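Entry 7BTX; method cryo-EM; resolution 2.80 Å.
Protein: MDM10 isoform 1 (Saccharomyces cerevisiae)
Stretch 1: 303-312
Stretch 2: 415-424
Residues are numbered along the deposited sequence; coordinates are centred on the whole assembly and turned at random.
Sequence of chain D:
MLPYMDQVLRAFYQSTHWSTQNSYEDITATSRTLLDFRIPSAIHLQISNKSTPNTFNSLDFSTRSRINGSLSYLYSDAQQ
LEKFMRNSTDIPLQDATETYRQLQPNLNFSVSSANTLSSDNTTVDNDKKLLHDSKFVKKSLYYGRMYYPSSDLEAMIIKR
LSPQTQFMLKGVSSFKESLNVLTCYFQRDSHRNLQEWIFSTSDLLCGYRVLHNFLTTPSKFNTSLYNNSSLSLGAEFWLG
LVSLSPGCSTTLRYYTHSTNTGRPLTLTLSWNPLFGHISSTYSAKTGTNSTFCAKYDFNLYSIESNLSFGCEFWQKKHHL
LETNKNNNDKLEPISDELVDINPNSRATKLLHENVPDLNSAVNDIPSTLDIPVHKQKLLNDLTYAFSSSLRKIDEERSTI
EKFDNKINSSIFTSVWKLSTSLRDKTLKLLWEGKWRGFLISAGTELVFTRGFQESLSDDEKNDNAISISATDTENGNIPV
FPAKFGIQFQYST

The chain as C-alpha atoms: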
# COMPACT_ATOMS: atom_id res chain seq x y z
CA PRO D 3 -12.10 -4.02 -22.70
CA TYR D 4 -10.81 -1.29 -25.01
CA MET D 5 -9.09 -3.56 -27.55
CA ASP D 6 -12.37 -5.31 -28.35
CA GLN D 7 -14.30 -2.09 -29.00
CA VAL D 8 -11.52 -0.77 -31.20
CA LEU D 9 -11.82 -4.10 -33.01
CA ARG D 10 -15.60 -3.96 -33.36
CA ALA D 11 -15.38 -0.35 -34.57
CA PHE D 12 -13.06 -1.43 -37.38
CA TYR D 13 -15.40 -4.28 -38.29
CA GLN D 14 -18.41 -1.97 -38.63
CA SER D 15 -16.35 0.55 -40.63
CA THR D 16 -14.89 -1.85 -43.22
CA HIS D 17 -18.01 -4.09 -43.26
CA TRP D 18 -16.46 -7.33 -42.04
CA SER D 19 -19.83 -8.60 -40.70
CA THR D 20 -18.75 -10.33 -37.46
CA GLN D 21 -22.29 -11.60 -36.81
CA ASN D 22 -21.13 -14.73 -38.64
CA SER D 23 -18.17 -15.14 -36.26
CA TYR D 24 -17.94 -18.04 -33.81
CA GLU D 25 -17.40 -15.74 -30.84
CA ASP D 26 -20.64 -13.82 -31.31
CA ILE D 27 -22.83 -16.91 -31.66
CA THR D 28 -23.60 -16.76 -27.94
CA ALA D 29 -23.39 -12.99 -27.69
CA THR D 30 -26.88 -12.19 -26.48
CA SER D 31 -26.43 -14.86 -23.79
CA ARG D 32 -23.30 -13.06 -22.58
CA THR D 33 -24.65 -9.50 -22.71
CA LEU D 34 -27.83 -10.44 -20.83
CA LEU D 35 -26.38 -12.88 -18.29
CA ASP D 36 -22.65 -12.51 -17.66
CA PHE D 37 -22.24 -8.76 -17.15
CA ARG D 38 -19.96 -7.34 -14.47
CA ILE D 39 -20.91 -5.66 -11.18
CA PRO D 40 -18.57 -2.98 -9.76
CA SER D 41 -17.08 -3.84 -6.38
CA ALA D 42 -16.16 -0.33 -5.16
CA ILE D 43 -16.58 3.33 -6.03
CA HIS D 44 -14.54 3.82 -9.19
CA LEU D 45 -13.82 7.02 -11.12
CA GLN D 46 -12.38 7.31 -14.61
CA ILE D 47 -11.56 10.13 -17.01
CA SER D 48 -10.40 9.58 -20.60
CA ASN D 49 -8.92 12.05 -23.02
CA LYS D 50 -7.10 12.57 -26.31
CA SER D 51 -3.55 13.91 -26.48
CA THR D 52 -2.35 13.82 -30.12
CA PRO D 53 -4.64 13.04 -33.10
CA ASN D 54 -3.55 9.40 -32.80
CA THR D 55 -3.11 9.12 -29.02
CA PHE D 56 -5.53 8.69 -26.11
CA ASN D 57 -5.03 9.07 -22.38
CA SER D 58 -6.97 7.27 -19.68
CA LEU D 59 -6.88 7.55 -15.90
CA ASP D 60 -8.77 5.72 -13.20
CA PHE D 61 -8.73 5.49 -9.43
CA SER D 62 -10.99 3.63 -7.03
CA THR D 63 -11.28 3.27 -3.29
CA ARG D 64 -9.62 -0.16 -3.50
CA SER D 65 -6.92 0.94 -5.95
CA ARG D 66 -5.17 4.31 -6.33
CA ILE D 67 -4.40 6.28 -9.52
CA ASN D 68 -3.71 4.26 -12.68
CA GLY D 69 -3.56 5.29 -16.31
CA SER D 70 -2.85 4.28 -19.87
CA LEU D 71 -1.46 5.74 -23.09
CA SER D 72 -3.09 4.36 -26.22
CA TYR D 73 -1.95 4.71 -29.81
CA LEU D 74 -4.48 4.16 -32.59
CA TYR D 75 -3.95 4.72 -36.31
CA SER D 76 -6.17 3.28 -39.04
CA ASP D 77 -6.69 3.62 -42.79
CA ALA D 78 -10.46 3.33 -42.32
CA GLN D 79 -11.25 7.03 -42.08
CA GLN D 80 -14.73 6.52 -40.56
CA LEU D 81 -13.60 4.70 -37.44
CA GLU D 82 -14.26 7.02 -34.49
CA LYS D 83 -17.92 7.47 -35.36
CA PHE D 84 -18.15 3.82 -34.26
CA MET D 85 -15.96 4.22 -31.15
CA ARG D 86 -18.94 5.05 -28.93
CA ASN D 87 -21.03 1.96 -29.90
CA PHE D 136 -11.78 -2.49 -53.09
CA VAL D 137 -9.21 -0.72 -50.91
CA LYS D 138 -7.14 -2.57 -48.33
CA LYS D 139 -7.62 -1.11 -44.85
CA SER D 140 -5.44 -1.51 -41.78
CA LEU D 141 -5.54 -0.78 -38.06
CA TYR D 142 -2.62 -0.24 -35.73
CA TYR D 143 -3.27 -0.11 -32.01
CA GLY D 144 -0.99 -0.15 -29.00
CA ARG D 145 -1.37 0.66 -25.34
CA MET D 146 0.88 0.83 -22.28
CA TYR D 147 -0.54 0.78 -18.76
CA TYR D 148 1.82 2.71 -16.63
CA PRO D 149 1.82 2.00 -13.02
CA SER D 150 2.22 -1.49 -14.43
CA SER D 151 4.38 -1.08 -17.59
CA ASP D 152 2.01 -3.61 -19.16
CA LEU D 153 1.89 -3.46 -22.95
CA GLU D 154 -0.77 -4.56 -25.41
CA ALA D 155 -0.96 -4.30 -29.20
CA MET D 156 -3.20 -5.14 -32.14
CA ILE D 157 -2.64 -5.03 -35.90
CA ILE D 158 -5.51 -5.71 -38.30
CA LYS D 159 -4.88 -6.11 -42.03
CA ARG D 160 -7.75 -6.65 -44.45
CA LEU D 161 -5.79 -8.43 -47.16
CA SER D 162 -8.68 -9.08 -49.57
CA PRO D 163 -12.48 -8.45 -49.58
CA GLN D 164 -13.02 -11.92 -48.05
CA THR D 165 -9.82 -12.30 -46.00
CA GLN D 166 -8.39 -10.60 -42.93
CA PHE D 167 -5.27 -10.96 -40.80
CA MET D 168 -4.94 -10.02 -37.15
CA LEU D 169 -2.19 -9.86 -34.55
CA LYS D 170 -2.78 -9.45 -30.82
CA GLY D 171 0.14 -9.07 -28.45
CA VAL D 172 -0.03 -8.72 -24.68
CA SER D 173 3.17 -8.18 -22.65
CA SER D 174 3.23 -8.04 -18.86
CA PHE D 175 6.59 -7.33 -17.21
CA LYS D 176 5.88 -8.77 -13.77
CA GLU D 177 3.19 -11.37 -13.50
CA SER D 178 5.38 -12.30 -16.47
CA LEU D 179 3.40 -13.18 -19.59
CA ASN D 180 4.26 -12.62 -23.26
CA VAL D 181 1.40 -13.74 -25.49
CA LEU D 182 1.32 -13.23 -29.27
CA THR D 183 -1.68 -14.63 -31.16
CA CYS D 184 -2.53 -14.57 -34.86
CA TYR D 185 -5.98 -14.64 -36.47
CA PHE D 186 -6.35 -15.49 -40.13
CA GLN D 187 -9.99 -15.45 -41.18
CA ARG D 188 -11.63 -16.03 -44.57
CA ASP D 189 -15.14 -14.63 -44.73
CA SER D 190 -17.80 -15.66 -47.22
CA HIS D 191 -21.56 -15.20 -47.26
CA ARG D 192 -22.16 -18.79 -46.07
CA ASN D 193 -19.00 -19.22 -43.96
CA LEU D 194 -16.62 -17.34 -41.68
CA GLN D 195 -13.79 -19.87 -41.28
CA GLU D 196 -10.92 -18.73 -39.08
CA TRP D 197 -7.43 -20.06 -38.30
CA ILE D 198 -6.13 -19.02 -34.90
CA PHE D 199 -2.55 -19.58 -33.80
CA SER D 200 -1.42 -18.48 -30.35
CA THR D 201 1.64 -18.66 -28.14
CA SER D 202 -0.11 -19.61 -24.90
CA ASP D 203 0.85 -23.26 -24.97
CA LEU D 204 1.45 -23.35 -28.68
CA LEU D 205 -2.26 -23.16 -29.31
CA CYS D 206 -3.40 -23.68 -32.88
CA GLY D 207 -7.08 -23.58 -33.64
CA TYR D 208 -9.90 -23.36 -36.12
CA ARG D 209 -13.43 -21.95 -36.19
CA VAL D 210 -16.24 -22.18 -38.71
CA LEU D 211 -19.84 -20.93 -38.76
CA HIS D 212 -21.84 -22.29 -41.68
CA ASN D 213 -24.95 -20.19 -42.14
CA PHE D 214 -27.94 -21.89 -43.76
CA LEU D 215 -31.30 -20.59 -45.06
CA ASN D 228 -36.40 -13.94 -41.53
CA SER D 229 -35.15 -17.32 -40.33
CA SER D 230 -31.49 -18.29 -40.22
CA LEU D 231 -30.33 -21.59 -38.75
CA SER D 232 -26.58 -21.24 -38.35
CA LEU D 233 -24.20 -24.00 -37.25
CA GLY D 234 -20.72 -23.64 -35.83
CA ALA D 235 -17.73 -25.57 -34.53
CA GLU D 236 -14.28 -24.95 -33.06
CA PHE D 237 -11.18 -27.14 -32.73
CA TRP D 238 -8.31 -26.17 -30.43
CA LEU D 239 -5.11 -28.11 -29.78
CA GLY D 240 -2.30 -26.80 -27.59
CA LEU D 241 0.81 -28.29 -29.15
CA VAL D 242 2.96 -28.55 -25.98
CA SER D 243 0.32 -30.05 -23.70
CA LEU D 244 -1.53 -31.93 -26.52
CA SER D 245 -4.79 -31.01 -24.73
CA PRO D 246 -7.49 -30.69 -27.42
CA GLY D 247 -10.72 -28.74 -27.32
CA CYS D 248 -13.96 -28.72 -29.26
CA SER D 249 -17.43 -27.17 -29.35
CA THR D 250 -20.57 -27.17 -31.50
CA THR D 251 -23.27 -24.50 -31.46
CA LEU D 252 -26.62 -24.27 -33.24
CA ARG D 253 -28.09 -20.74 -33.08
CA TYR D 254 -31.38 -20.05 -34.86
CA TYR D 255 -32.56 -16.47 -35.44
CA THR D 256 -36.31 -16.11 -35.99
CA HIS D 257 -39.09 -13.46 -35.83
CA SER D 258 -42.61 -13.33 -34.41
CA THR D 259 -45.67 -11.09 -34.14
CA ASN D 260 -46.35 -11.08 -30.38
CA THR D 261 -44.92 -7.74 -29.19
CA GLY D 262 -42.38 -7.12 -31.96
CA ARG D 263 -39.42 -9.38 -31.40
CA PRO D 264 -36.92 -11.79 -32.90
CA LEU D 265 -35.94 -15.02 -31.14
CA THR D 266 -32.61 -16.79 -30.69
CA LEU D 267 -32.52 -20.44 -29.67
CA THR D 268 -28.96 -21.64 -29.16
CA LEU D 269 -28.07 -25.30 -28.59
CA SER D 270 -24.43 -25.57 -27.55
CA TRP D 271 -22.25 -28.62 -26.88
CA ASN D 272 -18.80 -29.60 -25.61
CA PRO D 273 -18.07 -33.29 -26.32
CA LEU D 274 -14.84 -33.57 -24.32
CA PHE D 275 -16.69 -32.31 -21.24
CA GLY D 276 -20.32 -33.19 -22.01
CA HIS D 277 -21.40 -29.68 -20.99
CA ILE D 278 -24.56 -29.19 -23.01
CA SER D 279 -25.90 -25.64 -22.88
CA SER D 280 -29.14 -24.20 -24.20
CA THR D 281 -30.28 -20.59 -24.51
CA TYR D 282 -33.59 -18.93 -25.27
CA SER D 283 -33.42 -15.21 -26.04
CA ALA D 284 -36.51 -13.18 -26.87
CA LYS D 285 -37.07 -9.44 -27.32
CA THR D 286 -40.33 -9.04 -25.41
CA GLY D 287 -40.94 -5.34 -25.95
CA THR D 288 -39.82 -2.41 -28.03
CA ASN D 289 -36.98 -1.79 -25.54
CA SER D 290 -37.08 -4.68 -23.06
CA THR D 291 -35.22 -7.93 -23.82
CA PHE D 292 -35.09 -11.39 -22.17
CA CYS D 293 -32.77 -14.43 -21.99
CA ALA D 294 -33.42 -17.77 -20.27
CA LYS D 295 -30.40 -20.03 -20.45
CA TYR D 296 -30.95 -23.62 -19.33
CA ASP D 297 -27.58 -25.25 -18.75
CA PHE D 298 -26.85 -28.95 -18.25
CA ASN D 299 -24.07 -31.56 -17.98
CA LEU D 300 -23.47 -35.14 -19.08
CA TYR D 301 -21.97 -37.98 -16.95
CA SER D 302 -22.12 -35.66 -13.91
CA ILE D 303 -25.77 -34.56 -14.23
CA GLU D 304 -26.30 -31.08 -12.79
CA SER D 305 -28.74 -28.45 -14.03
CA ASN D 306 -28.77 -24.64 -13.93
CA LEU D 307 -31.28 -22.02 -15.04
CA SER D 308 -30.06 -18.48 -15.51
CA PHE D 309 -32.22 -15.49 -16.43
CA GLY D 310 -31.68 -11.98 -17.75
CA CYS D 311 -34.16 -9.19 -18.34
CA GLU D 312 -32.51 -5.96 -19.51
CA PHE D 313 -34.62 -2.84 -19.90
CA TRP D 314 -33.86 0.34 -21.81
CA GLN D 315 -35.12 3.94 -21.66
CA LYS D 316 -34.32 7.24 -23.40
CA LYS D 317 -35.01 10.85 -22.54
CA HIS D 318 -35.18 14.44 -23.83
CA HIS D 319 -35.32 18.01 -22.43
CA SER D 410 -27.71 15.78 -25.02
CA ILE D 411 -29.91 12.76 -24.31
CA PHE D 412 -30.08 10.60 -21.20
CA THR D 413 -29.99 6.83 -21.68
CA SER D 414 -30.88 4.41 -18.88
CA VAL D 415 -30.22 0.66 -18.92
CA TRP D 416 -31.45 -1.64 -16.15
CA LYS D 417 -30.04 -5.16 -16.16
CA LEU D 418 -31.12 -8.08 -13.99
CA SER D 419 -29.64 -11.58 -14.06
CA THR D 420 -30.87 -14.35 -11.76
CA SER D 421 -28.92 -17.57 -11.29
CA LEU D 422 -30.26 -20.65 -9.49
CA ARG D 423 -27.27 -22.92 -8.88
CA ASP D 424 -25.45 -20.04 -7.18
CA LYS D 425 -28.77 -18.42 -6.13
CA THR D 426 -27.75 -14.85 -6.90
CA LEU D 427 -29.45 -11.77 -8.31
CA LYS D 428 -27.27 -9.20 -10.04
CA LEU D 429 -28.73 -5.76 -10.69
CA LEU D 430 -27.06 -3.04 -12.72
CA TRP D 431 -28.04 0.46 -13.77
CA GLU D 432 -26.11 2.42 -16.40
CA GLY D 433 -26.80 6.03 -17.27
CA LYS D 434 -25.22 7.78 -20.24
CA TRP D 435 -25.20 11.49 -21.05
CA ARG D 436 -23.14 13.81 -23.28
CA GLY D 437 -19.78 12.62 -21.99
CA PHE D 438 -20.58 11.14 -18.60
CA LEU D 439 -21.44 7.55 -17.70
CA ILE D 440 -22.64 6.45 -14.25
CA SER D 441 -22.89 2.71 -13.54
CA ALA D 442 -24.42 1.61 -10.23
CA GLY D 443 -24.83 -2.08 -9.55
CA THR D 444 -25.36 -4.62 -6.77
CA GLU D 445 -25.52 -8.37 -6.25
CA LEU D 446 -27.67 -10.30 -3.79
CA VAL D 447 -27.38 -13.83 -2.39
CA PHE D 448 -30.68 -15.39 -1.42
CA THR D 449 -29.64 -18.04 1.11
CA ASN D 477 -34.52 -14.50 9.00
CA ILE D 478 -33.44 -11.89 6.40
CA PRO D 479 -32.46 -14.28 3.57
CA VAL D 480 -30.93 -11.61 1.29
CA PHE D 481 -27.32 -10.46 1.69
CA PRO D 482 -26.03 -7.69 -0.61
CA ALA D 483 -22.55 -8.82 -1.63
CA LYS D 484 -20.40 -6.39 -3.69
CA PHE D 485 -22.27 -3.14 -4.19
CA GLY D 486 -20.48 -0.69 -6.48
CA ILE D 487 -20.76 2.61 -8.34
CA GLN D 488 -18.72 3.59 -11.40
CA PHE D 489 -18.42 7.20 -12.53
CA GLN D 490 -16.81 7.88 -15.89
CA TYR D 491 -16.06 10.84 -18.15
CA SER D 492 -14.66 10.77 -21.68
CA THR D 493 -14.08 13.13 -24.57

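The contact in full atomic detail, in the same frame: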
# COMPACT_ATOMS: atom_id res chain seq x y z
N ILE D 303 -24.53 -35.30 -13.96
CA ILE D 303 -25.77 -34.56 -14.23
C ILE D 303 -26.10 -33.51 -13.17
O ILE D 303 -26.14 -33.78 -11.97
CB ILE D 303 -26.94 -35.54 -14.44
CG1 ILE D 303 -27.08 -36.53 -13.28
CG2 ILE D 303 -26.78 -36.30 -15.74
CD1 ILE D 303 -28.35 -37.36 -13.34
N GLU D 304 -26.28 -32.27 -13.63
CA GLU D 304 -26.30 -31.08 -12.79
C GLU D 304 -26.89 -29.95 -13.62
O GLU D 304 -26.28 -29.51 -14.59
CB GLU D 304 -24.90 -30.75 -12.29
CG GLU D 304 -24.79 -29.63 -11.28
CD GLU D 304 -24.60 -28.27 -11.93
OE1 GLU D 304 -24.07 -28.23 -13.06
OE2 GLU D 304 -24.98 -27.25 -11.32
N SER D 305 -28.07 -29.47 -13.24
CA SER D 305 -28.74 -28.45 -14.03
C SER D 305 -28.40 -27.05 -13.55
O SER D 305 -27.72 -26.87 -12.53
CB SER D 305 -30.26 -28.65 -13.99
OG SER D 305 -30.64 -29.73 -14.82
N ASN D 306 -28.86 -26.05 -14.30
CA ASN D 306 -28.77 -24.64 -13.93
C ASN D 306 -29.80 -23.89 -14.75
O ASN D 306 -30.16 -24.33 -15.84
CB ASN D 306 -27.36 -24.09 -14.18
CG ASN D 306 -27.08 -22.82 -13.41
OD1 ASN D 306 -28.00 -22.12 -12.99
ND2 ASN D 306 -25.81 -22.53 -13.20
N LEU D 307 -30.29 -22.75 -14.26
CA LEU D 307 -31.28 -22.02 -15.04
C LEU D 307 -31.08 -20.53 -14.78
O LEU D 307 -31.62 -19.95 -13.84
CB LEU D 307 -32.70 -22.47 -14.71
CG LEU D 307 -33.82 -21.81 -15.52
CD1 LEU D 307 -33.82 -22.32 -16.95
CD2 LEU D 307 -35.16 -22.07 -14.89
N SER D 308 -30.30 -19.90 -15.65
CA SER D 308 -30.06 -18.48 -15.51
C SER D 308 -31.21 -17.69 -16.12
O SER D 308 -32.10 -18.23 -16.77
CB SER D 308 -28.73 -18.11 -16.17
OG SER D 308 -27.66 -18.77 -15.53
N PHE D 309 -31.21 -16.38 -15.88
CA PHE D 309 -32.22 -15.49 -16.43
C PHE D 309 -31.55 -14.15 -16.70
O PHE D 309 -30.44 -13.90 -16.22
CB PHE D 309 -33.41 -15.36 -15.48
CG PHE D 309 -34.44 -16.43 -15.65
CD1 PHE D 309 -35.34 -16.37 -16.70
CD2 PHE D 309 -34.52 -17.48 -14.76
CE1 PHE D 309 -36.30 -17.36 -16.86
CE2 PHE D 309 -35.47 -18.47 -14.92
CZ PHE D 309 -36.36 -18.40 -15.97
N GLY D 310 -32.21 -13.29 -17.45
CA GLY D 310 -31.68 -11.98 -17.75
C GLY D 310 -32.71 -11.14 -18.47
O GLY D 310 -33.29 -11.59 -19.45
N CYS D 311 -32.95 -9.93 -17.98
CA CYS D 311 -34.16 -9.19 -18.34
C CYS D 311 -33.85 -7.71 -18.53
O CYS D 311 -34.39 -6.86 -17.81
CB CYS D 311 -35.24 -9.40 -17.28
SG CYS D 311 -36.90 -8.81 -17.73
N GLU D 312 -32.92 -7.36 -19.42
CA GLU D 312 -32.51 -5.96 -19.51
C GLU D 312 -33.62 -5.05 -20.03
O GLU D 312 -34.49 -5.48 -20.79
CB GLU D 312 -31.26 -5.74 -20.38
CG GLU D 312 -31.48 -5.55 -21.87
CD GLU D 312 -30.20 -5.24 -22.60
OE1 GLU D 312 -29.14 -5.19 -21.96
OE2 GLU D 312 -30.25 -5.05 -23.84
N VAL D 415 -30.19 2.09 -18.67
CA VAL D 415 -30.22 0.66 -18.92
C VAL D 415 -30.27 -0.05 -17.57
O VAL D 415 -29.34 0.08 -16.77
CB VAL D 415 -29.00 0.17 -19.71
CG1 VAL D 415 -29.05 -1.33 -19.87
CG2 VAL D 415 -28.92 0.82 -21.06
N TRP D 416 -31.34 -0.80 -17.33
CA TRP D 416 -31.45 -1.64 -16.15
C TRP D 416 -31.23 -3.08 -16.54
O TRP D 416 -31.74 -3.54 -17.56
CB TRP D 416 -32.83 -1.50 -15.51
CG TRP D 416 -33.16 -0.12 -15.10
CD1 TRP D 416 -33.63 0.88 -15.89
CD2 TRP D 416 -33.06 0.42 -13.78
NE1 TRP D 416 -33.82 2.02 -15.15
CE2 TRP D 416 -33.47 1.76 -13.85
CE3 TRP D 416 -32.64 -0.10 -12.55
CZ2 TRP D 416 -33.49 2.59 -12.73
CZ3 TRP D 416 -32.66 0.72 -11.45
CH2 TRP D 416 -33.08 2.05 -11.55
N LYS D 417 -30.45 -3.82 -15.75
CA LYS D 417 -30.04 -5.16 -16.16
C LYS D 417 -30.11 -6.10 -14.95
O LYS D 417 -29.32 -5.99 -14.02
CB LYS D 417 -28.64 -5.15 -16.75
CG LYS D 417 -28.53 -4.59 -18.15
CD LYS D 417 -27.09 -4.27 -18.50
CE LYS D 417 -26.33 -5.52 -18.87
NZ LYS D 417 -26.71 -6.02 -20.22
N LEU D 418 -31.06 -7.03 -15.00
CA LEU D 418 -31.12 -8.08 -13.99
C LEU D 418 -30.55 -9.38 -14.55
O LEU D 418 -30.55 -9.62 -15.76
CB LEU D 418 -32.56 -8.31 -13.54
CG LEU D 418 -33.22 -7.36 -12.53
CD1 LEU D 418 -33.66 -6.05 -13.15
CD2 LEU D 418 -34.39 -8.06 -11.87
N SER D 419 -30.05 -10.24 -13.66
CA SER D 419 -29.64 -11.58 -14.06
C SER D 419 -29.67 -12.57 -12.90
O SER D 419 -28.75 -12.60 -12.08
CB SER D 419 -28.24 -11.59 -14.67
OG SER D 419 -27.25 -11.38 -13.68
N THR D 420 -30.70 -13.40 -12.86
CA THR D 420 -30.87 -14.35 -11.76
C THR D 420 -30.20 -15.68 -12.10
O THR D 420 -30.39 -16.22 -13.18
CB THR D 420 -32.35 -14.58 -11.50
OG1 THR D 420 -33.00 -13.32 -11.31
CG2 THR D 420 -32.56 -15.44 -10.27
N SER D 421 -29.41 -16.20 -11.17
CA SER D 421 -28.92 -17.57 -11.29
C SER D 421 -29.65 -18.45 -10.28
O SER D 421 -30.31 -17.93 -9.37
CB SER D 421 -27.41 -17.63 -11.06
OG SER D 421 -26.94 -18.97 -11.13
N LEU D 422 -29.55 -19.77 -10.41
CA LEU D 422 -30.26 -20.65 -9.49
C LEU D 422 -29.33 -21.66 -8.83
O LEU D 422 -29.59 -22.09 -7.70
CB LEU D 422 -31.39 -21.39 -10.21
CG LEU D 422 -32.80 -20.82 -10.05
CD1 LEU D 422 -32.98 -19.52 -10.81
CD2 LEU D 422 -33.82 -21.84 -10.51
N ARG D 423 -28.27 -22.06 -9.52
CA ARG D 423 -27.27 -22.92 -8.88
C ARG D 423 -26.48 -22.14 -7.84
O ARG D 423 -26.22 -22.65 -6.74
CB ARG D 423 -26.34 -23.50 -9.95
CG ARG D 423 -25.10 -24.21 -9.41
CD ARG D 423 -25.46 -25.42 -8.55
NE ARG D 423 -26.16 -26.46 -9.31
CZ ARG D 423 -26.86 -27.44 -8.76
NH1 ARG D 423 -26.94 -27.53 -7.44
NH2 ARG D 423 -27.47 -28.34 -9.52
N ASP D 424 -26.12 -20.90 -8.14
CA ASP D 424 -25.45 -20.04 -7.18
C ASP D 424 -26.42 -19.19 -6.37
O ASP D 424 -26.01 -18.63 -5.35
CB ASP D 424 -24.46 -19.13 -7.91
CG ASP D 424 -23.32 -19.90 -8.55
OD1 ASP D 424 -22.35 -20.23 -7.84
OD2 ASP D 424 -23.40 -20.18 -9.77

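How do the two backbones lie against each other? They run antiparallel, their end-to-end directions 169° apart, so that Glu 312 faces Lys 417 and Asn 306 faces Arg 423. Cys 311 N donates to Leu 418 O at 3.3 Å, while the bond from Phe 309 N to Thr 420 O, 2.8 Å long, is weak because its angle is poor. Between these rungs Gly 310 CA makes a CA-H...O contact with Leu 418 O at 3.3 Å; past Cys 311, Glu 312 CA makes another with Trp 416 O at 3.2 Å.

Why does Arg 423 have the most covered surface? Its CA-to-CB bond points toward the other stretch, and its guanidinium meets acceptors near its plane. Arg 423 NE forms a salt bridge with Glu 304 OE2 at a very short 2.5 Å, and Arg 423 NH2 makes a weak hydrogen bond to Ser 305 O at 3.4 Å.

What holds the other end? Glu 312 pairs its negative carboxylate with a lysine: OE1 lies 3.1 Å from Lys 417 NZ, a hydrogen-bonded salt bridge.

Where does apolar packing contribute? Phe 309 rests beside Thr 420, their CB atoms 4.2 Å apart. Farther along, Leu 307 CB approaches Leu 422 CD2 at 4.4 Å, adding a modest hydrophobic contact.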